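Local coordinates for putative phosphoribosyltransferase (Neisseria gonorrhoeae, PDB 5VOG), which binds the alarmone guanosine-5',3'-tetraphosphate (ppGpp) and is probably a type I phosphoribosyltransferase, at residues 38-44 / 99-105; 27-31 / 55-59; 106-111 / 135-141; 67-71 / 112-117. All coordinates share one frame; numbering follows the deposited sequence. Where two conformers were deposited one is given.

Contact 1: 38-44 / 99-105; sequences YDAMIAI and KNVLVVD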
# COMPACT_ATOMS: atom_id res chain seq x y z
N TYR A 38 -1.74 11.86 -15.34
CA TYR A 38 -2.54 10.75 -14.87
C TYR A 38 -3.53 11.22 -13.81
O TYR A 38 -3.26 12.15 -13.06
CB TYR A 38 -1.64 9.62 -14.35
CG TYR A 38 -0.95 8.95 -15.51
CD1 TYR A 38 -1.58 7.95 -16.23
CD2 TYR A 38 0.31 9.36 -15.92
CE1 TYR A 38 -0.97 7.36 -17.33
CE2 TYR A 38 0.93 8.78 -17.01
CZ TYR A 38 0.29 7.78 -17.71
OH TYR A 38 0.92 7.22 -18.80
N ASP A 39 -4.70 10.57 -13.80
CA ASP A 39 -5.79 10.94 -12.92
C ASP A 39 -5.87 10.05 -11.69
O ASP A 39 -6.45 10.47 -10.68
CB ASP A 39 -7.11 10.89 -13.69
CG ASP A 39 -7.11 11.83 -14.88
OD1 ASP A 39 -7.02 13.05 -14.65
OD2 ASP A 39 -7.18 11.35 -16.04
N ALA A 40 -5.30 8.85 -11.75
CA ALA A 40 -5.30 7.92 -10.64
C ALA A 40 -4.23 6.88 -10.88
O ALA A 40 -3.80 6.66 -12.02
CB ALA A 40 -6.67 7.25 -10.47
N MET A 41 -3.79 6.25 -9.79
CA MET A 41 -2.92 5.08 -9.84
C MET A 41 -3.75 3.83 -9.59
O MET A 41 -4.77 3.87 -8.89
CB MET A 41 -1.81 5.16 -8.77
CG MET A 41 -0.70 6.14 -9.12
SD MET A 41 0.52 6.26 -7.80
CE MET A 41 -0.13 7.62 -6.83
N ILE A 42 -3.31 2.72 -10.17
CA ILE A 42 -3.82 1.39 -9.82
C ILE A 42 -2.61 0.60 -9.33
O ILE A 42 -1.78 0.15 -10.14
CB ILE A 42 -4.52 0.70 -10.99
CG1 ILE A 42 -5.69 1.55 -11.49
CG2 ILE A 42 -4.99 -0.70 -10.58
CD1 ILE A 42 -6.33 1.04 -12.77
N ALA A 43 -2.49 0.45 -8.01
CA ALA A 43 -1.39 -0.30 -7.43
C ALA A 43 -1.69 -1.78 -7.48
O ALA A 43 -2.80 -2.21 -7.16
CB ALA A 43 -1.17 0.13 -5.97
N ILE A 44 -0.70 -2.58 -7.86
CA ILE A 44 -0.82 -4.03 -7.83
C ILE A 44 -0.23 -4.51 -6.50
O ILE A 44 0.99 -4.54 -6.34
CB ILE A 44 -0.12 -4.70 -9.02
CG1 ILE A 44 -0.62 -4.12 -10.35
CG2 ILE A 44 -0.34 -6.21 -8.97
CD1 ILE A 44 0.24 -4.55 -11.55
N LYS A 99 -10.60 8.26 -18.16
CA LYS A 99 -9.49 8.92 -17.49
C LYS A 99 -8.17 8.20 -17.78
O LYS A 99 -8.14 7.11 -18.37
CB LYS A 99 -9.73 8.97 -15.97
CG LYS A 99 -10.96 9.75 -15.57
CD LYS A 99 -10.86 11.19 -16.04
CE LYS A 99 -12.04 12.03 -15.58
NZ LYS A 99 -11.88 13.45 -16.01
N ASN A 100 -7.08 8.82 -17.35
CA ASN A 100 -5.74 8.26 -17.49
C ASN A 100 -5.36 7.58 -16.19
O ASN A 100 -5.39 8.21 -15.13
CB ASN A 100 -4.73 9.35 -17.82
CG ASN A 100 -5.03 10.06 -19.12
OD1 ASN A 100 -5.53 9.45 -20.06
ND2 ASN A 100 -4.74 11.35 -19.18
N VAL A 101 -4.98 6.30 -16.25
CA VAL A 101 -4.63 5.56 -15.05
C VAL A 101 -3.21 5.01 -15.17
O VAL A 101 -2.80 4.55 -16.25
CB VAL A 101 -5.64 4.43 -14.74
CG1 VAL A 101 -7.02 5.03 -14.41
CG2 VAL A 101 -5.74 3.44 -15.89
N LEU A 102 -2.47 5.06 -14.07
CA LEU A 102 -1.07 4.65 -13.99
C LEU A 102 -0.99 3.39 -13.13
O LEU A 102 -1.20 3.46 -11.91
CB LEU A 102 -0.20 5.76 -13.41
CG LEU A 102 1.29 5.45 -13.33
CD1 LEU A 102 1.88 5.37 -14.74
CD2 LEU A 102 2.02 6.49 -12.48
N VAL A 103 -0.66 2.26 -13.75
CA VAL A 103 -0.48 1.01 -13.03
C VAL A 103 0.89 1.04 -12.36
O VAL A 103 1.88 1.41 -13.00
CB VAL A 103 -0.61 -0.18 -14.00
CG1 VAL A 103 -0.38 -1.51 -13.31
CG2 VAL A 103 -1.98 -0.15 -14.71
N VAL A 104 0.97 0.66 -11.08
CA VAL A 104 2.20 0.78 -10.30
C VAL A 104 2.57 -0.58 -9.71
O VAL A 104 1.72 -1.25 -9.10
CB VAL A 104 2.07 1.83 -9.17
CG1 VAL A 104 3.35 1.87 -8.33
CG2 VAL A 104 1.72 3.20 -9.74
N ASP A 105 3.83 -0.99 -9.86
CA ASP A 105 4.31 -2.21 -9.22
C ASP A 105 5.76 -2.00 -8.79
O ASP A 105 6.40 -1.02 -9.17
CB ASP A 105 4.16 -3.43 -10.12
CG ASP A 105 3.79 -4.69 -9.35
OD1 ASP A 105 4.11 -4.77 -8.15
OD2 ASP A 105 3.18 -5.60 -9.95
O HOH W 1 2.88 -6.49 -6.70
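Ile-42 N donates a hydrogen bond to Leu-102 O (2.8 Å), and its own carbonyl accepts from Val-104 N, the regular stitching of two parallel strands whose short segments run at 27° to each other. Small and branched apolar residues suit this place because both faces are covered by helices. Ala-40, Ile-42, Val-101 and Val-103 lie on one face, where helix 112-121 packs on Ile-42 and Val-103. Met-41, Ala-43, Leu-102 and Val-104 lie on the other, with helix 49-59 packed over them. Ile-44 has CG1 anti to its carbonyl carbon (chi1 -55°), which carries CD1 across to Val-103 CG1 at 3.6 Å. Met-41 lays SD against Val-104 CG2, and Leu-102 CB sits over a face of the Tyr-38 ring, 4.1 Å from its centroid, in a CH-pi contact.

The beginning of the pair is more open and polar. Asp-39 N donates to Asn-100 O, while Asn-100 N returns an almost straight bond to the anti lone pair of Asp-39 OD2 (2.9 Å). Exposed Lys-99 lays only its aliphatic part beside this carboxylate, since its NZ remains 5.1 Å from Asp-39 OD1. At the far end a water donates to both Ile-44 O and Asp-105 OD1. Adjacent parallel strands inside a mixed sheet, with helices on both faces, are what the alpha/beta core of type I phosphoribosyltransferases is built on.

Contact 2: 27-31 / 55-59; sequences LAEKI and LRCFL. With G4P (guanosine-5',3'-tetraphosphate), chain D.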
# COMPACT_ATOMS: atom_id res chain seq x y z
N LEU A 27 11.36 8.87 -10.38
CA LEU A 27 10.36 8.26 -11.25
C LEU A 27 9.20 9.21 -11.50
O LEU A 27 8.72 9.34 -12.64
CB LEU A 27 9.87 6.95 -10.63
CG LEU A 27 8.73 6.18 -11.30
CD1 LEU A 27 9.08 5.81 -12.75
CD2 LEU A 27 8.42 4.93 -10.50
N ALA A 28 8.72 9.88 -10.45
CA ALA A 28 7.66 10.87 -10.64
C ALA A 28 8.07 11.95 -11.63
O ALA A 28 7.24 12.42 -12.42
CB ALA A 28 7.28 11.49 -9.29
N GLU A 29 9.34 12.36 -11.59
CA GLU A 29 9.81 13.38 -12.52
C GLU A 29 9.82 12.86 -13.95
O GLU A 29 9.48 13.59 -14.89
CB GLU A 29 11.19 13.88 -12.11
CG GLU A 29 11.79 14.93 -13.04
CD GLU A 29 11.13 16.29 -12.90
OE1 GLU A 29 10.20 16.44 -12.08
OE2 GLU A 29 11.56 17.23 -13.61
N LYS A 30 10.22 11.59 -14.15
CA LYS A 30 10.16 11.00 -15.48
C LYS A 30 8.74 11.00 -16.02
O LYS A 30 8.50 11.30 -17.20
CB LYS A 30 10.69 9.57 -15.46
CG LYS A 30 12.14 9.38 -15.10
CD LYS A 30 12.52 7.89 -15.21
CE LYS A 30 13.95 7.65 -14.74
NZ LYS A 30 14.41 6.24 -14.96
N ILE A 31 7.77 10.64 -15.17
CA ILE A 31 6.37 10.61 -15.58
C ILE A 31 5.90 12.01 -15.95
O ILE A 31 5.31 12.22 -17.01
CB ILE A 31 5.52 10.00 -14.45
CG1 ILE A 31 5.89 8.52 -14.26
CG2 ILE A 31 4.03 10.16 -14.76
CD1 ILE A 31 5.45 7.92 -12.92
N LEU A 55 4.78 7.26 -4.42
CA LEU A 55 4.53 8.06 -5.62
C LEU A 55 3.45 9.10 -5.39
O LEU A 55 3.48 10.17 -6.00
CB LEU A 55 4.17 7.12 -6.76
CG LEU A 55 4.25 7.66 -8.18
CD1 LEU A 55 5.61 8.30 -8.50
CD2 LEU A 55 3.94 6.53 -9.15
N ARG A 56 2.48 8.82 -4.50
CA ARG A 56 1.41 9.79 -4.26
C ARG A 56 1.95 11.08 -3.67
O ARG A 56 1.36 12.15 -3.87
CB ARG A 56 0.33 9.21 -3.35
CG ARG A 56 -1.02 9.86 -3.53
CD ARG A 56 -2.05 9.32 -2.55
NE ARG A 56 -1.98 10.02 -1.26
CZ ARG A 56 -2.80 9.81 -0.24
NH1 ARG A 56 -3.75 8.89 -0.32
NH2 ARG A 56 -2.66 10.51 0.87
N CYS A 57 3.07 11.00 -2.94
CA CYS A 57 3.70 12.20 -2.41
C CYS A 57 4.01 13.19 -3.52
O CYS A 57 3.88 14.41 -3.34
CB CYS A 57 4.99 11.82 -1.68
SG CYS A 57 5.86 13.18 -0.93
N PHE A 58 4.39 12.68 -4.69
CA PHE A 58 4.84 13.51 -5.80
C PHE A 58 3.80 13.69 -6.89
O PHE A 58 3.82 14.71 -7.57
CB PHE A 58 6.12 12.91 -6.38
CG PHE A 58 7.21 12.74 -5.36
CD1 PHE A 58 7.97 13.82 -4.97
CD2 PHE A 58 7.44 11.50 -4.77
CE1 PHE A 58 8.95 13.68 -4.00
CE2 PHE A 58 8.42 11.36 -3.80
CZ PHE A 58 9.18 12.45 -3.42
N LEU A 59 2.88 12.74 -7.07
CA LEU A 59 1.88 12.85 -8.13
C LEU A 59 0.52 13.33 -7.64
O LEU A 59 -0.24 13.89 -8.43
CB LEU A 59 1.71 11.51 -8.85
CG LEU A 59 2.92 10.97 -9.60
CD1 LEU A 59 2.51 9.72 -10.36
CD2 LEU A 59 3.51 12.01 -10.55
PB G4P D . -9.28 7.66 11.92
O1B G4P D . -10.66 7.25 11.77
O2B G4P D . -8.92 8.25 13.30
O3B G4P D . -8.32 6.48 11.59
O3A G4P D . -8.88 8.74 10.82
PA G4P D . -9.51 10.16 10.47
O1A G4P D . -10.81 10.01 9.78
O2A G4P D . -9.55 11.01 11.71
O5' G4P D . -8.35 10.75 9.52
C5' G4P D . -8.61 11.74 8.51
C4' G4P D . -7.31 12.07 7.83
O4' G4P D . -6.46 12.81 8.73
C3' G4P D . -6.50 10.85 7.38
O3' G4P D . -6.28 10.94 5.96
C2' G4P D . -5.17 10.94 8.15
O2' G4P D . -4.04 10.53 7.38
C1' G4P D . -5.12 12.42 8.49
N9 G4P D . -4.36 12.68 9.72
C8 G4P D . -4.85 12.69 11.00
N7 G4P D . -3.93 12.93 11.90
C5 G4P D . -2.76 13.08 11.17
C6 G4P D . -1.42 13.37 11.57
O6 G4P D . -1.00 13.55 12.72
N1 G4P D . -0.56 13.45 10.49
C2 G4P D . -0.91 13.27 9.18
N2 G4P D . 0.05 13.40 8.27
N3 G4P D . -2.15 13.00 8.79
C4 G4P D . -3.02 12.92 9.82
PC G4P D . -7.34 10.45 4.90
O1C G4P D . -8.39 11.49 4.68
O2C G4P D . -7.85 9.14 5.43
O3C G4P D . -6.50 10.18 3.58
PD G4P D . -5.37 9.12 3.18
O1D G4P D . -5.44 8.04 4.20
O2D G4P D . -5.75 8.64 1.76
O3D G4P D . -4.08 9.90 3.15
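Ala-28 sets its methyl directly against Phe-58, CB to CB at 3.4 Å, where two helices on the same side of the phosphoribosyltransferase alpha/beta sheet come together. Their short segments cross at -42° with axes 9.7 Å apart. A small residue suits this spot because Phe-58 CB already lies so close to the methyl. Ala-28 CB also meets Leu-59 CD2 (4.0 Å) and, in the conformer described, Leu-55 CD1. One helical turn later Ile-31 reaches over with CD1, more loosely, to Leu-59 CD1 at 4.3 Å. No hydrogen bond joins the two helices, and the contact is wholly apolar.

Further out, Leu-102 of strand 101-105 lies beneath Ile-31, Leu-55 and Leu-59, so the leucines fill the layer between helices and sheet. Phe-58 touches Ala-28 chiefly through CB; with CG anti to the carbonyl carbon (chi1 -56°), the ring leads away, to meet Leu-169 of the second subunit. Leu-55 O accepts from both Phe-58 N and Leu-59 N as helix 49-59 comes to its end. On a different side of that helix, Arg-56 stretches to the ppGpp held in the second subunit's pocket. Its guanidinium presents its edge to the outer 3'-phosphate, with NH1 on O2D at 2.9 Å and NH2 on O3D at 2.8 Å.

Contact 3: 106-111 / 135-141; sequences EVDDSR and HEKIKAK. With G4P (guanosine-5',3'-tetraphosphate), chain B.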
# COMPACT_ATOMS: atom_id res chain seq x y z
N GLU A 106 6.29 -2.92 -7.97
CA GLU A 106 7.64 -2.69 -7.46
C GLU A 106 8.74 -3.23 -8.38
O GLU A 106 9.78 -2.58 -8.51
CB GLU A 106 7.81 -3.25 -6.03
CG GLU A 106 8.43 -4.65 -5.87
CD GLU A 106 7.44 -5.78 -6.14
OE1 GLU A 106 6.61 -5.65 -7.05
OE2 GLU A 106 7.50 -6.81 -5.43
N VAL A 107 8.55 -4.37 -9.03
CA VAL A 107 9.63 -4.97 -9.81
C VAL A 107 9.10 -5.52 -11.12
O VAL A 107 8.03 -6.14 -11.17
CB VAL A 107 10.40 -6.05 -9.02
CG1 VAL A 107 9.56 -7.30 -8.74
CG2 VAL A 107 11.69 -6.44 -9.76
N ASP A 108 9.84 -5.23 -12.19
CA ASP A 108 9.66 -5.81 -13.52
C ASP A 108 10.71 -6.92 -13.63
O ASP A 108 11.89 -6.66 -13.88
CB ASP A 108 9.84 -4.72 -14.58
CG ASP A 108 9.77 -5.23 -16.00
OD1 ASP A 108 9.90 -6.44 -16.24
OD2 ASP A 108 9.61 -4.37 -16.89
N ASP A 109 10.26 -8.15 -13.39
CA ASP A 109 11.13 -9.32 -13.41
C ASP A 109 10.83 -10.18 -14.63
O ASP A 109 11.61 -10.19 -15.58
CB ASP A 109 10.96 -10.12 -12.11
CG ASP A 109 11.94 -11.27 -11.99
OD1 ASP A 109 13.16 -11.02 -12.06
OD2 ASP A 109 11.49 -12.43 -11.81
N SER A 110 9.70 -10.89 -14.64
CA SER A 110 9.32 -11.71 -15.79
C SER A 110 8.29 -11.06 -16.69
O SER A 110 8.10 -11.52 -17.82
CB SER A 110 8.74 -13.06 -15.32
OG SER A 110 7.42 -12.89 -14.80
N ARG A 111 7.60 -10.02 -16.22
CA ARG A 111 6.48 -9.34 -16.87
C ARG A 111 5.23 -10.19 -16.99
O ARG A 111 4.27 -9.76 -17.64
CB ARG A 111 6.85 -8.80 -18.26
CG ARG A 111 7.64 -7.54 -18.17
CD ARG A 111 8.10 -7.02 -19.52
NE ARG A 111 8.97 -5.90 -19.26
CZ ARG A 111 9.74 -5.31 -20.16
NH1 ARG A 111 9.75 -5.73 -21.42
NH2 ARG A 111 10.50 -4.29 -19.79
N HIS A 135 11.66 -0.89 -9.99
CA HIS A 135 12.89 -1.53 -10.46
C HIS A 135 12.60 -2.34 -11.72
O HIS A 135 11.71 -3.19 -11.72
CB HIS A 135 13.45 -2.45 -9.39
CG HIS A 135 13.92 -1.73 -8.17
ND1 HIS A 135 13.63 -2.17 -6.90
CD2 HIS A 135 14.68 -0.62 -8.04
CE1 HIS A 135 14.18 -1.35 -6.03
NE2 HIS A 135 14.83 -0.40 -6.69
N GLU A 136 13.40 -2.10 -12.76
CA GLU A 136 13.33 -2.85 -14.01
C GLU A 136 14.57 -3.72 -14.13
O GLU A 136 15.68 -3.21 -14.34
CB GLU A 136 13.22 -1.90 -15.21
CG GLU A 136 13.28 -2.63 -16.54
CD GLU A 136 13.29 -1.68 -17.73
OE1 GLU A 136 13.32 -0.45 -17.53
OE2 GLU A 136 13.27 -2.19 -18.86
N LYS A 137 14.39 -5.04 -14.02
CA LYS A 137 15.51 -5.96 -14.19
C LYS A 137 15.78 -6.21 -15.67
O LYS A 137 14.86 -6.47 -16.45
CB LYS A 137 15.24 -7.28 -13.50
CG LYS A 137 15.19 -7.22 -12.00
CD LYS A 137 15.01 -8.64 -11.52
CE LYS A 137 15.03 -8.77 -10.05
NZ LYS A 137 14.92 -10.21 -9.71
N ILE A 138 17.05 -6.15 -16.04
CA ILE A 138 17.48 -6.39 -17.42
C ILE A 138 17.70 -7.89 -17.59
O ILE A 138 18.69 -8.45 -17.12
CB ILE A 138 18.74 -5.59 -17.77
CG1 ILE A 138 18.49 -4.10 -17.54
CG2 ILE A 138 19.15 -5.90 -19.20
CD1 ILE A 138 17.17 -3.59 -18.12
N LYS A 139 16.76 -8.54 -18.26
CA LYS A 139 16.73 -9.99 -18.38
C LYS A 139 15.67 -10.35 -19.41
O LYS A 139 14.90 -9.50 -19.86
CB LYS A 139 16.44 -10.67 -17.03
CG LYS A 139 15.11 -10.26 -16.40
CD LYS A 139 14.99 -10.73 -14.96
CE LYS A 139 14.87 -12.24 -14.86
NZ LYS A 139 14.93 -12.73 -13.45
N ALA A 140 15.65 -11.62 -19.80
CA ALA A 140 14.61 -12.09 -20.70
C ALA A 140 13.26 -12.02 -20.00
O ALA A 140 13.15 -12.15 -18.78
CB ALA A 140 14.88 -13.52 -21.16
N LYS A 141 12.22 -11.80 -20.80
CA LYS A 141 10.88 -11.55 -20.29
C LYS A 141 9.92 -12.57 -20.87
O LYS A 141 9.87 -12.77 -22.09
CB LYS A 141 10.42 -10.13 -20.64
CG LYS A 141 11.37 -9.03 -20.16
CD LYS A 141 11.40 -8.93 -18.63
CE LYS A 141 12.36 -7.84 -18.17
NZ LYS A 141 12.28 -7.63 -16.68
PB G4P B . 6.29 -8.60 -13.17
O1B G4P B . 5.21 -8.98 -14.04
O2B G4P B . 7.70 -8.64 -13.81
O3B G4P B . 6.04 -7.20 -12.53
O3A G4P B . 6.33 -9.54 -11.88
PA G4P B . 6.45 -11.12 -11.74
O1A G4P B . 5.19 -11.79 -12.12
O2A G4P B . 7.66 -11.60 -12.50
O5' G4P B . 6.78 -11.24 -10.17
C5' G4P B . 6.47 -12.42 -9.40
C4' G4P B . 6.94 -12.19 -7.99
O4' G4P B . 8.37 -12.21 -7.93
C3' G4P B . 6.50 -10.85 -7.38
O3' G4P B . 5.74 -11.12 -6.19
C2' G4P B . 7.80 -10.11 -7.05
O2' G4P B . 7.74 -9.36 -5.84
C1' G4P B . 8.79 -11.27 -6.97
N9 G4P B . 10.15 -10.85 -7.31
C8 G4P B . 10.72 -10.84 -8.56
N7 G4P B . 11.95 -10.40 -8.56
C5 G4P B . 12.21 -10.10 -7.23
C6 G4P B . 13.38 -9.59 -6.59
O6 G4P B . 14.46 -9.30 -7.11
N1 G4P B . 13.21 -9.45 -5.22
C2 G4P B . 12.06 -9.75 -4.54
N2 G4P B . 12.08 -9.57 -3.22
N3 G4P B . 10.96 -10.22 -5.12
C4 G4P B . 11.11 -10.37 -6.45
PC G4P B . 4.19 -11.45 -6.21
O1C G4P B . 3.96 -12.89 -6.53
O2C G4P B . 3.60 -10.48 -7.20
O3C G4P B . 3.67 -11.07 -4.75
PD G4P B . 3.54 -9.70 -3.94
O1D G4P B . 3.63 -8.61 -4.95
O2D G4P B . 2.15 -9.78 -3.26
O3D G4P B . 4.64 -9.73 -2.92
O HOH W 2 11.62 -1.59 -21.02
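Asp-109 OD1 is gripped by two lysines from opposite faces of its carboxylate plane, Lys-139 NZ at 2.8 Å and Lys-137 NZ at 3.0 Å. Asp-109 belongs to the phosphate-binding loop of what matches the PRPP motif of type I phosphoribosyltransferases, just after its acidic pair. Behind it, the short strands 107-108 and 135-137 pair in parallel, with Asp-108 N bonded to His-135 O and Lys-137 N to Asp-108 O.

Asp-108 is held at both oxygens. Arg-111, extended from CG to NE, brings NE and NH2 side-on to OD2, the NE bond using the syn lone pair. Lys-141 NZ meets OD1 from above the carboxylate plane at 2.7 Å and also donates to Asp-109 O and Lys-137 O, tying the loop to the chain beyond the strand. Glu-136 runs alongside Asp-108, pointing the same way, their carboxylate planes nearly parallel; its OE2 is 3.6 Å from Arg-111 NH2, with a water bridging them, while Ser-153 holds OE1.

With the loop fixed, its amides turn to the ligand, where the N of Asp-109 and of Arg-111 both donate to O2B of the 5'-diphosphate. Glu-106 OE2 accepts from the ribose O2' (2.6 Å). The guanine is read by Lys-137, whose NZ donates to O6 at 2.8 Å and to N7 at 3.2 Å.

Contact 4: 67-71 / 112-117; sequences TTAYY and VTMEFC. With G4P (guanosine-5',3'-tetraphosphate), chain B.
Thr-113 turns OG1 anti to its carbonyl carbon (chi1 -63°), and Tyr-70 does the same with its ring (chi1 -78°), so that the two side chains, crossing obliquely, bring their hydroxyls to one phosphate oxygen of ppGpp. Tyr-70 OH donates to O1A at 2.6 Å, with the oxygen lying in the plane of the ring at its edge, and Thr-113 OG1 donates to the same atom at 2.7 Å. Thr-113 N adds a longer bond to O1A, while Met-114 N takes O1B of the outer phosphate at 2.9 Å. Val-112 braces the phenol from across: its CB lies 3.4 Å from Tyr-70 OH, the two side chains meeting at about a right angle.

Deeper in, Thr-68 and Thr-113 approach tip to tip, OG1 to CG2 at 3.3 Å. Threonine serves well here because its two branches divide the work. Thr-68 rests its methyl CG2 on Cys-117 SG (3.7 Å), whereas its OG1 is hydrogen-bonded to a water, which donates to Thr-113 OG1 and to O2C of the 3'-diphosphate.

Strand 63-75 and the first turn of helix 112-121 thus meet at the inner 5'-phosphate, consistent with the 5'-phosphate site of type I phosphoribosyltransferases. Three donors converge on O1A, and the amides at the helix N-terminus, together with its dipole, would probably stabilise the negative charge of the 5'-diphosphate.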
# COMPACT_ATOMS: atom_id res chain seq x y z
N THR A 67 -5.01 -6.84 -6.56
CA THR A 67 -3.95 -7.73 -6.10
C THR A 67 -3.98 -9.01 -6.93
O THR A 67 -5.05 -9.53 -7.25
CB THR A 67 -4.06 -8.07 -4.59
OG1 THR A 67 -3.72 -6.92 -3.81
CG2 THR A 67 -3.10 -9.21 -4.20
N THR A 68 -2.80 -9.49 -7.28
CA THR A 68 -2.63 -10.76 -7.95
C THR A 68 -1.72 -11.65 -7.12
O THR A 68 -0.96 -11.18 -6.28
CB THR A 68 -2.00 -10.58 -9.34
OG1 THR A 68 -0.76 -9.89 -9.20
CG2 THR A 68 -2.92 -9.79 -10.24
N ALA A 69 -1.80 -12.95 -7.38
CA ALA A 69 -0.89 -13.90 -6.76
C ALA A 69 -0.71 -15.08 -7.70
O ALA A 69 -1.53 -15.31 -8.60
CB ALA A 69 -1.40 -14.37 -5.39
N TYR A 70 0.38 -15.81 -7.52
CA TYR A 70 0.58 -17.05 -8.25
C TYR A 70 -0.06 -18.20 -7.49
O TYR A 70 -0.02 -18.25 -6.26
CB TYR A 70 2.07 -17.32 -8.48
CG TYR A 70 2.70 -16.50 -9.59
CD1 TYR A 70 2.93 -17.05 -10.84
CD2 TYR A 70 3.08 -15.18 -9.38
CE1 TYR A 70 3.53 -16.31 -11.85
CE2 TYR A 70 3.68 -14.42 -10.39
CZ TYR A 70 3.90 -15.00 -11.62
OH TYR A 70 4.49 -14.28 -12.63
N TYR A 71 -0.68 -19.11 -8.24
CA TYR A 71 -1.35 -20.28 -7.69
C TYR A 71 -0.90 -21.52 -8.45
O TYR A 71 -0.51 -21.43 -9.62
CB TYR A 71 -2.88 -20.15 -7.77
CG TYR A 71 -3.49 -19.09 -6.88
CD1 TYR A 71 -3.99 -19.42 -5.62
CD2 TYR A 71 -3.59 -17.77 -7.29
CE1 TYR A 71 -4.55 -18.46 -4.80
CE2 TYR A 71 -4.15 -16.80 -6.48
CZ TYR A 71 -4.63 -17.15 -5.23
OH TYR A 71 -5.19 -16.20 -4.42
N VAL A 112 5.19 -11.37 -16.37
CA VAL A 112 3.99 -12.20 -16.45
C VAL A 112 2.83 -11.54 -15.71
O VAL A 112 1.70 -11.49 -16.22
CB VAL A 112 4.29 -13.62 -15.94
CG1 VAL A 112 3.01 -14.43 -15.80
CG2 VAL A 112 5.25 -14.32 -16.92
N THR A 113 3.07 -10.98 -14.51
CA THR A 113 1.98 -10.29 -13.82
C THR A 113 1.60 -9.02 -14.56
O THR A 113 0.41 -8.70 -14.70
CB THR A 113 2.38 -9.94 -12.39
OG1 THR A 113 2.62 -11.15 -11.66
CG2 THR A 113 1.27 -9.14 -11.69
N MET A 114 2.61 -8.28 -15.02
CA MET A 114 2.36 -7.01 -15.70
C MET A 114 1.50 -7.22 -16.94
O MET A 114 0.53 -6.49 -17.16
CB MET A 114 3.69 -6.36 -16.06
CG MET A 114 3.57 -4.94 -16.56
SD MET A 114 5.18 -4.31 -17.07
CE MET A 114 6.02 -4.34 -15.49
N GLU A 115 1.85 -8.21 -17.77
CA GLU A 115 1.06 -8.49 -18.96
C GLU A 115 -0.37 -8.87 -18.59
O GLU A 115 -1.33 -8.40 -19.23
CB GLU A 115 1.69 -9.61 -19.80
CG GLU A 115 0.82 -9.98 -21.00
CD GLU A 115 1.28 -11.20 -21.78
OE1 GLU A 115 2.49 -11.44 -21.90
OE2 GLU A 115 0.41 -11.94 -22.29
N PHE A 116 -0.53 -9.72 -17.57
CA PHE A 116 -1.86 -10.14 -17.15
C PHE A 116 -2.71 -8.94 -16.74
O PHE A 116 -3.85 -8.78 -17.18
CB PHE A 116 -1.73 -11.14 -16.00
CG PHE A 116 -3.04 -11.56 -15.39
CD1 PHE A 116 -3.72 -12.67 -15.86
CD2 PHE A 116 -3.57 -10.88 -14.31
CE1 PHE A 116 -4.92 -13.06 -15.29
CE2 PHE A 116 -4.78 -11.27 -13.74
CZ PHE A 116 -5.44 -12.36 -14.22
N CYS A 117 -2.14 -8.06 -15.91
CA CYS A 117 -2.92 -6.94 -15.41
C CYS A 117 -3.22 -5.93 -16.51
O CYS A 117 -4.33 -5.38 -16.56
CB CYS A 117 -2.19 -6.26 -14.26
SG CYS A 117 -2.13 -7.24 -12.75
PB G4P B . 6.29 -8.60 -13.17
O1B G4P B . 5.21 -8.98 -14.04
O2B G4P B . 7.70 -8.64 -13.81
O3B G4P B . 6.04 -7.20 -12.53
O3A G4P B . 6.33 -9.54 -11.88
PA G4P B . 6.45 -11.12 -11.74
O1A G4P B . 5.19 -11.79 -12.12
O2A G4P B . 7.66 -11.60 -12.50
O5' G4P B . 6.78 -11.24 -10.17
C5' G4P B . 6.47 -12.42 -9.40
C4' G4P B . 6.94 -12.19 -7.99
O4' G4P B . 8.37 -12.21 -7.93
C3' G4P B . 6.50 -10.85 -7.38
O3' G4P B . 5.74 -11.12 -6.19
C2' G4P B . 7.80 -10.11 -7.05
O2' G4P B . 7.74 -9.36 -5.84
C1' G4P B . 8.79 -11.27 -6.97
N9 G4P B . 10.15 -10.85 -7.31
C8 G4P B . 10.72 -10.84 -8.56
N7 G4P B . 11.95 -10.40 -8.56
C5 G4P B . 12.21 -10.10 -7.23
C6 G4P B . 13.38 -9.59 -6.59
O6 G4P B . 14.46 -9.30 -7.11
N1 G4P B . 13.21 -9.45 -5.22
C2 G4P B . 12.06 -9.75 -4.54
N2 G4P B . 12.08 -9.57 -3.22
N3 G4P B . 10.96 -10.22 -5.12
C4 G4P B . 11.11 -10.37 -6.45
PC G4P B . 4.19 -11.45 -6.21
O1C G4P B . 3.96 -12.89 -6.53
O2C G4P B . 3.60 -10.48 -7.20
O3C G4P B . 3.67 -11.07 -4.75
PD G4P B . 3.54 -9.70 -3.94
O1D G4P B . 3.63 -8.61 -4.95
O2D G4P B . 2.15 -9.78 -3.26
O3D G4P B . 4.64 -9.73 -2.92
O HOH W 3 1.47 -11.49 -9.05

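How the contacts relate
Along the chain, contact 2 closes before contacts 3 and 4 open, contact 1 crosses both contact 2 and contact 4, and contacts 3 and 4 cross each other. Contact 1 pairs two inner strands of the mixed sheet. Contact 2 packs on one side of it, centres 12 Å apart, touching through Met-41, Leu-102 and Leu-55; contact 4, its centre 16 Å from that of contact 1, touches it through Ile-44. Strand 101-105 leads straight into contact 3, which shares one ppGpp with contact 4 at 13 Å between centres. Contact 2, 23 Å from contact 4, instead sends Arg-56 to the ligand of the second subunit, so each pocket of the dimer is completed across the interface.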